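Long-range contact in phosphate transporter (Thermotoga maritima MSB8, PDB 6L85), which probably imports phosphate across the membrane, coupled to sodium ions: residues S247-V259 with V334-T346. Residues are numbered along the deposited sequence; the frame is centred on the assembly and turned at random.
Sequences SCYVSFSHGANDV and VLLASSLGLPIST. With NA (sodium ion), chain R; NA (sodium ion), chain S; PO4 (phosphate ion), chain P.
Asn257, near the end of helix 231-258, reaches both the last turn of helix 320-339 and the chain just beyond it with the two ends of its amide. ND2 gives one hydrogen to Leu342 O (2.9 Å) and the other to Ser338 OG (3.0 Å), both acceptors lying in the amide plane, while OD1 takes Ile344 N on a lone pair (N-H...O 167°). CG stands anti to the backbone N (chi1 -160°), which carries the amide across to the other segment. Ser338 OG in turn donates to Val334 O from above the carbonyl plane, its own hydrogen thus used within the helix. Were Ser338 replaced by an alanine, one ND2 hydrogen would probably be left without its acceptor and the amide held less firmly against rotation.

The same OD1 binds a sodium ion at 2.3 Å, together with Asp258 OD1, Ile344 O and a water; Thr107 completes the site. Beside it, Thr346 gives both N and OG1 to phosphate O3, and Ser345 OG reaches O1 (2.8 Å). Thr346 OG1 also lies in the plane of the His254 ring, at its edge, 3.3 Å from CD2; Glu49 and Asp22 bind the ring nitrogens.

Farther back, helical segments 247-258 and 334-339 run in the same general direction, crossing at 27°, and Leu335 fits as a knob among Tyr249, Phe252, Ser253 and Ala256. Its CD1 meets Tyr249 CE1 at the ring edge (3.7 Å), while CD2 approaches the edge of Phe252.

Three hydrogen bonds thus orient the amide for sodium, and Asp258 serves ion and phosphate alike, OD2 lying 2.5 Å from phosphate O3, consistent with sodium-coupled phosphate binding.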
ATOM      1  N   SER B 247     -13.060   0.624  -8.336  1.00 36.07           N
ATOM      2  CA  SER B 247     -12.294   0.961  -9.534  1.00 40.14           C
ATOM      3  C   SER B 247     -10.790   0.835  -9.286  1.00 42.79           C
ATOM      4  O   SER B 247     -10.037   0.399 -10.175  1.00 40.04           O
ATOM      5  CB  SER B 247     -12.636   2.376  -9.994  1.00 41.38           C
ATOM      6  OG  SER B 247     -13.714   2.356 -10.908  1.00 47.75           O
ATOM      7  N   CYS B 248     -10.335   1.231  -8.090  1.00 36.79           N
ATOM      8  CA  CYS B 248      -8.930   1.027  -7.727  1.00 37.04           C
ATOM      9  C   CYS B 248      -8.575  -0.451  -7.758  1.00 34.88           C
ATOM     10  O   CYS B 248      -7.481  -0.840  -8.193  1.00 34.12           O
ATOM     11  CB  CYS B 248      -8.641   1.569  -6.320  1.00 36.45           C
ATOM     12  SG  CYS B 248      -8.826   3.334  -6.085  1.00 42.69           S
ATOM     13  N   TYR B 249      -9.464  -1.274  -7.209  1.00 33.41           N
ATOM     14  CA  TYR B 249      -9.273  -2.719  -7.209  1.00 37.78           C
ATOM     15  C   TYR B 249      -9.079  -3.235  -8.641  1.00 38.17           C
ATOM     16  O   TYR B 249      -8.147  -4.014  -8.920  1.00 38.92           O
ATOM     17  CB  TYR B 249     -10.480  -3.357  -6.511  1.00 36.34           C
ATOM     18  CG  TYR B 249     -10.451  -4.857  -6.287  1.00 41.14           C
ATOM     19  CD1 TYR B 249      -9.259  -5.557  -6.136  1.00 37.31           C
ATOM     20  CD2 TYR B 249     -11.643  -5.572  -6.213  1.00 41.15           C
ATOM     21  CE1 TYR B 249      -9.261  -6.928  -5.917  1.00 36.94           C
ATOM     22  CE2 TYR B 249     -11.658  -6.941  -6.010  1.00 42.26           C
ATOM     23  CZ  TYR B 249     -10.458  -7.617  -5.856  1.00 44.26           C
ATOM     24  OH  TYR B 249     -10.479  -8.985  -5.648  1.00 47.11           O
ATOM     25  N   VAL B 250      -9.894  -2.734  -9.582  1.00 33.70           N
ATOM     26  CA  VAL B 250      -9.706  -3.175 -10.969  1.00 39.56           C
ATOM     27  C   VAL B 250      -8.359  -2.705 -11.513  1.00 33.73           C
ATOM     28  O   VAL B 250      -7.662  -3.467 -12.186  1.00 35.83           O
ATOM     29  CB  VAL B 250     -10.862  -2.727 -11.891  1.00 41.97           C
ATOM     30  CG1 VAL B 250     -10.653  -3.291 -13.298  1.00 36.89           C
ATOM     31  CG2 VAL B 250     -12.184  -3.209 -11.370  1.00 37.67           C
ATOM     32  N   SER B 251      -7.986  -1.450 -11.247  1.00 33.39           N
ATOM     33  CA  SER B 251      -6.708  -0.894 -11.708  1.00 34.76           C
ATOM     34  C   SER B 251      -5.516  -1.730 -11.257  1.00 33.34           C
ATOM     35  O   SER B 251      -4.580  -1.986 -12.027  1.00 32.42           O
ATOM     36  CB  SER B 251      -6.541   0.522 -11.166  1.00 37.96           C
ATOM     37  OG  SER B 251      -6.997   1.468 -12.092  1.00 48.86           O
ATOM     38  N   PHE B 252      -5.508  -2.081  -9.971  1.00 33.91           N
ATOM     39  CA  PHE B 252      -4.474  -2.930  -9.401  1.00 31.99           C
ATOM     40  C   PHE B 252      -4.406  -4.260 -10.139  1.00 32.90           C
ATOM     41  O   PHE B 252      -3.321  -4.713 -10.541  1.00 35.29           O
ATOM     42  CB  PHE B 252      -4.785  -3.144  -7.913  1.00 31.96           C
ATOM     43  CG  PHE B 252      -3.790  -4.016  -7.185  1.00 34.44           C
ATOM     44  CD1 PHE B 252      -3.902  -5.402  -7.210  1.00 34.25           C
ATOM     45  CD2 PHE B 252      -2.758  -3.447  -6.450  1.00 34.74           C
ATOM     46  CE1 PHE B 252      -2.993  -6.212  -6.532  1.00 34.85           C
ATOM     47  CE2 PHE B 252      -1.839  -4.253  -5.759  1.00 31.41           C
ATOM     48  CZ  PHE B 252      -1.962  -5.630  -5.803  1.00 40.55           C
ATOM     49  N   SER B 253      -5.565  -4.911 -10.306  1.00 32.46           N
ATOM     50  CA  SER B 253      -5.568  -6.230 -10.928  1.00 34.64           C
ATOM     51  C   SER B 253      -5.183  -6.133 -12.400  1.00 30.06           C
ATOM     52  O   SER B 253      -4.554  -7.041 -12.948  1.00 30.06           O
ATOM     53  CB  SER B 253      -6.937  -6.879 -10.742  1.00 31.61           C
ATOM     54  OG  SER B 253      -7.841  -6.315 -11.657  1.00 41.63           O
ATOM     55  N   HIS B 254      -5.467  -4.994 -13.020  1.00 31.71           N
ATOM     56  CA  HIS B 254      -5.068  -4.785 -14.402  1.00 33.01           C
ATOM     57  C   HIS B 254      -3.551  -4.680 -14.525  1.00 35.93           C
ATOM     58  O   HIS B 254      -2.950  -5.296 -15.417  1.00 36.81           O
ATOM     59  CB  HIS B 254      -5.733  -3.534 -14.973  1.00 31.21           C
ATOM     60  CG  HIS B 254      -5.273  -3.238 -16.353  1.00 35.22           C
ATOM     61  ND1 HIS B 254      -4.222  -2.392 -16.615  1.00 36.00           N
ATOM     62  CD2 HIS B 254      -5.659  -3.745 -17.548  1.00 35.79           C
ATOM     63  CE1 HIS B 254      -3.986  -2.374 -17.916  1.00 40.96           C
ATOM     64  NE2 HIS B 254      -4.836  -3.201 -18.503  1.00 35.68           N
ATOM     65  N   GLY B 255      -2.921  -3.865 -13.666  1.00 31.74           N
ATOM     66  CA  GLY B 255      -1.465  -3.826 -13.632  1.00 30.06           C
ATOM     67  C   GLY B 255      -0.863  -5.199 -13.400  1.00 30.06           C
ATOM     68  O   GLY B 255       0.086  -5.589 -14.081  1.00 32.00           O
ATOM     69  N   ALA B 256      -1.470  -5.975 -12.493  1.00 31.21           N
ATOM     70  CA  ALA B 256      -0.951  -7.294 -12.155  1.00 33.01           C
ATOM     71  C   ALA B 256      -0.997  -8.257 -13.357  1.00 35.04           C
ATOM     72  O   ALA B 256      -0.020  -8.968 -13.631  1.00 30.06           O
ATOM     73  CB  ALA B 256      -1.731  -7.856 -10.968  1.00 30.06           C
ATOM     74  N   ASN B 257      -2.102  -8.259 -14.108  1.00 30.06           N
ATOM     75  CA  ASN B 257      -2.210  -9.205 -15.219  1.00 30.06           C
ATOM     76  C   ASN B 257      -1.523  -8.701 -16.481  1.00 31.31           C
ATOM     77  O   ASN B 257      -0.936  -9.499 -17.218  1.00 30.87           O
ATOM     78  CB  ASN B 257      -3.686  -9.529 -15.535  1.00 31.00           C
ATOM     79  CG  ASN B 257      -3.842 -10.842 -16.332  1.00 30.96           C
ATOM     80  OD1 ASN B 257      -3.897 -10.824 -17.553  1.00 32.98           O
ATOM     81  ND2 ASN B 257      -3.854 -11.970 -15.636  1.00 30.06           N
ATOM     82  N   ASP B 258      -1.552  -7.395 -16.743  1.00 30.06           N
ATOM     83  CA  ASP B 258      -1.148  -6.888 -18.042  1.00 30.06           C
ATOM     84  C   ASP B 258       0.259  -6.298 -18.093  1.00 34.05           C
ATOM     85  O   ASP B 258       0.739  -6.050 -19.207  1.00 30.77           O
ATOM     86  CB  ASP B 258      -2.129  -5.815 -18.522  1.00 30.06           C
ATOM     87  CG  ASP B 258      -3.386  -6.397 -19.170  1.00 31.13           C
ATOM     88  OD1 ASP B 258      -3.767  -7.546 -18.895  1.00 32.59           O
ATOM     89  OD2 ASP B 258      -4.021  -5.659 -19.931  1.00 35.43           O
ATOM     90  N   VAL B 259       0.931  -6.035 -16.955  1.00 30.06           N
ATOM     91  CA  VAL B 259       2.299  -5.540 -17.124  1.00 35.78           C
ATOM     92  C   VAL B 259       3.115  -6.561 -17.907  1.00 31.11           C
ATOM     93  O   VAL B 259       3.978  -6.184 -18.698  1.00 35.31           O
ATOM     94  CB  VAL B 259       2.971  -5.159 -15.778  1.00 31.67           C
ATOM     95  CG1 VAL B 259       3.306  -6.401 -14.921  1.00 30.06           C
ATOM     96  CG2 VAL B 259       4.250  -4.298 -16.041  1.00 30.06           C
ATOM     97  N   VAL B 334      -9.683 -11.228 -12.642  1.00 37.32           N
ATOM     98  CA  VAL B 334      -8.385 -10.929 -13.231  1.00 37.36           C
ATOM     99  C   VAL B 334      -7.264 -11.280 -12.254  1.00 35.65           C
ATOM    100  O   VAL B 334      -6.236 -11.825 -12.651  1.00 37.10           O
ATOM    101  CB  VAL B 334      -8.344  -9.449 -13.676  1.00 41.46           C
ATOM    102  CG1 VAL B 334      -6.898  -8.986 -13.972  1.00 30.06           C
ATOM    103  CG2 VAL B 334      -9.252  -9.228 -14.901  1.00 34.03           C
ATOM    104  N   LEU B 335      -7.470 -11.010 -10.959  1.00 37.43           N
ATOM    105  CA  LEU B 335      -6.482 -11.355  -9.941  1.00 41.73           C
ATOM    106  C   LEU B 335      -6.322 -12.860  -9.822  1.00 43.08           C
ATOM    107  O   LEU B 335      -5.202 -13.361  -9.663  1.00 42.96           O
ATOM    108  CB  LEU B 335      -6.882 -10.765  -8.582  1.00 37.64           C
ATOM    109  CG  LEU B 335      -6.172  -9.527  -8.041  1.00 44.49           C
ATOM    110  CD1 LEU B 335      -6.502  -9.304  -6.575  1.00 40.31           C
ATOM    111  CD2 LEU B 335      -4.654  -9.577  -8.251  1.00 46.12           C
ATOM    112  N   LEU B 336      -7.428 -13.608  -9.861  1.00 39.65           N
ATOM    113  CA  LEU B 336      -7.278 -15.054  -9.755  1.00 45.30           C
ATOM    114  C   LEU B 336      -6.561 -15.610 -10.983  1.00 41.75           C
ATOM    115  O   LEU B 336      -5.656 -16.448 -10.858  1.00 46.16           O
ATOM    116  CB  LEU B 336      -8.639 -15.713  -9.531  1.00 48.10           C
ATOM    117  CG  LEU B 336      -9.291 -15.354  -8.183  1.00 51.61           C
ATOM    118  CD1 LEU B 336     -10.812 -15.639  -8.186  1.00 44.11           C
ATOM    119  CD2 LEU B 336      -8.603 -16.047  -6.998  1.00 48.41           C
ATOM    120  N   ALA B 337      -6.914 -15.116 -12.175  1.00 39.46           N
ATOM    121  CA  ALA B 337      -6.149 -15.471 -13.367  1.00 38.79           C
ATOM    122  C   ALA B 337      -4.661 -15.178 -13.184  1.00 40.15           C
ATOM    123  O   ALA B 337      -3.813 -15.999 -13.543  1.00 38.80           O
ATOM    124  CB  ALA B 337      -6.687 -14.708 -14.578  1.00 34.43           C
ATOM    125  N   SER B 338      -4.328 -14.003 -12.636  1.00 38.97           N
ATOM    126  CA  SER B 338      -2.928 -13.637 -12.420  1.00 39.00           C
ATOM    127  C   SER B 338      -2.242 -14.615 -11.477  1.00 40.07           C
ATOM    128  O   SER B 338      -1.089 -14.989 -11.697  1.00 38.86           O
ATOM    129  CB  SER B 338      -2.827 -12.217 -11.861  1.00 35.00           C
ATOM    130  OG  SER B 338      -3.250 -11.246 -12.805  1.00 35.31           O
ATOM    131  N   SER B 339      -2.941 -15.038 -10.419  1.00 43.60           N
ATOM    132  CA  SER B 339      -2.387 -16.013  -9.482  1.00 42.99           C
ATOM    133  C   SER B 339      -2.181 -17.371 -10.133  1.00 47.38           C
ATOM    134  O   SER B 339      -1.407 -18.191  -9.621  1.00 47.33           O
ATOM    135  CB  SER B 339      -3.292 -16.157  -8.252  1.00 39.97           C
ATOM    136  OG  SER B 339      -4.470 -16.883  -8.569  1.00 46.19           O
ATOM    137  N   LEU B 340      -2.878 -17.644 -11.225  1.00 40.84           N
ATOM    138  CA  LEU B 340      -2.579 -18.857 -11.962  1.00 44.32           C
ATOM    139  C   LEU B 340      -1.552 -18.643 -13.066  1.00 45.75           C
ATOM    140  O   LEU B 340      -1.162 -19.615 -13.723  1.00 46.20           O
ATOM    141  CB  LEU B 340      -3.864 -19.433 -12.556  1.00 46.47           C
ATOM    142  CG  LEU B 340      -4.921 -19.796 -11.513  1.00 51.58           C
ATOM    143  CD1 LEU B 340      -6.204 -20.193 -12.219  1.00 47.40           C
ATOM    144  CD2 LEU B 340      -4.391 -20.937 -10.646  1.00 48.18           C
ATOM    145  N   GLY B 341      -1.109 -17.406 -13.289  1.00 43.35           N
ATOM    146  CA  GLY B 341      -0.172 -17.117 -14.360  1.00 40.75           C
ATOM    147  C   GLY B 341      -0.793 -17.013 -15.736  1.00 40.80           C
ATOM    148  O   GLY B 341      -0.065 -17.079 -16.734  1.00 38.26           O
ATOM    149  N   LEU B 342      -2.114 -16.850 -15.822  1.00 38.42           N
ATOM    150  CA  LEU B 342      -2.819 -16.817 -17.100  1.00 35.52           C
ATOM    151  C   LEU B 342      -2.873 -15.394 -17.639  1.00 34.48           C
ATOM    152  O   LEU B 342      -3.422 -14.517 -16.969  1.00 38.38           O
ATOM    153  CB  LEU B 342      -4.241 -17.353 -16.939  1.00 36.84           C
ATOM    154  CG  LEU B 342      -4.300 -18.808 -16.484  1.00 44.56           C
ATOM    155  CD1 LEU B 342      -5.701 -19.228 -16.050  1.00 51.27           C
ATOM    156  CD2 LEU B 342      -3.763 -19.691 -17.607  1.00 38.41           C
ATOM    157  N   PRO B 343      -2.359 -15.126 -18.841  1.00 34.93           N
ATOM    158  CA  PRO B 343      -2.563 -13.816 -19.468  1.00 30.06           C
ATOM    159  C   PRO B 343      -3.962 -13.760 -20.069  1.00 38.29           C
ATOM    160  O   PRO B 343      -4.287 -14.492 -21.011  1.00 38.68           O
ATOM    161  CB  PRO B 343      -1.480 -13.765 -20.553  1.00 30.49           C
ATOM    162  CG  PRO B 343      -0.773 -15.076 -20.493  1.00 32.74           C
ATOM    163  CD  PRO B 343      -1.607 -16.028 -19.722  1.00 33.16           C
ATOM    164  N   ILE B 344      -4.768 -12.844 -19.549  1.00 39.27           N
ATOM    165  CA  ILE B 344      -6.207 -12.733 -19.749  1.00 39.24           C
ATOM    166  C   ILE B 344      -6.480 -11.362 -20.351  1.00 40.28           C
ATOM    167  O   ILE B 344      -5.669 -10.436 -20.229  1.00 41.58           O
ATOM    168  CB  ILE B 344      -6.915 -12.939 -18.377  1.00 45.15           C
ATOM    169  CG1 ILE B 344      -6.916 -14.413 -18.024  1.00 45.88           C
ATOM    170  CG2 ILE B 344      -8.294 -12.387 -18.259  1.00 42.97           C
ATOM    171  CD1 ILE B 344      -7.079 -15.209 -19.172  1.00 46.31           C
ATOM    172  N   SER B 345      -7.610 -11.232 -21.031  1.00 36.17           N
ATOM    173  CA  SER B 345      -8.056  -9.927 -21.496  1.00 39.05           C
ATOM    174  C   SER B 345      -8.968  -9.302 -20.452  1.00 37.74           C
ATOM    175  O   SER B 345     -10.024  -9.855 -20.138  1.00 38.74           O
ATOM    176  CB  SER B 345      -8.780 -10.024 -22.833  1.00 37.94           C
ATOM    177  OG  SER B 345      -9.336  -8.759 -23.148  1.00 41.53           O
ATOM    178  N   THR B 346      -8.566  -8.138 -19.921  1.00 36.77           N
ATOM    179  CA  THR B 346      -9.405  -7.448 -18.948  1.00 30.06           C
ATOM    180  C   THR B 346     -10.556  -6.729 -19.638  1.00 32.11           C
ATOM    181  O   THR B 346     -11.617  -6.558 -19.039  1.00 32.53           O
ATOM    182  CB  THR B 346      -8.573  -6.455 -18.113  1.00 31.12           C
ATOM    183  OG1 THR B 346      -8.083  -5.405 -18.955  1.00 30.06           O
ATOM    184  CG2 THR B 346      -7.379  -7.162 -17.472  1.00 34.65           C
TER
HETATM  185 NA    NA R 503      -3.683  -9.721 -19.545  1.00 34.12          NA
HETATM  186 NA    NA S 504     -16.003   2.035 -10.209  1.00 51.35          NA
HETATM  187  P   PO4 P 501      -6.387  -6.522 -22.201  1.00 34.28           P
HETATM  188  O1  PO4 P 501      -7.876  -6.429 -22.529  1.00 37.25           O
HETATM  189  O2  PO4 P 501      -5.733  -7.734 -22.830  1.00 38.50           O
HETATM  190  O3  PO4 P 501      -6.248  -6.615 -20.685  1.00 35.80           O
HETATM  191  O4  PO4 P 501      -5.647  -5.313 -22.753  1.00 33.19           O
HETATM  192  O   HOH W   1      -1.533 -10.410 -19.781  1.00 30.32           O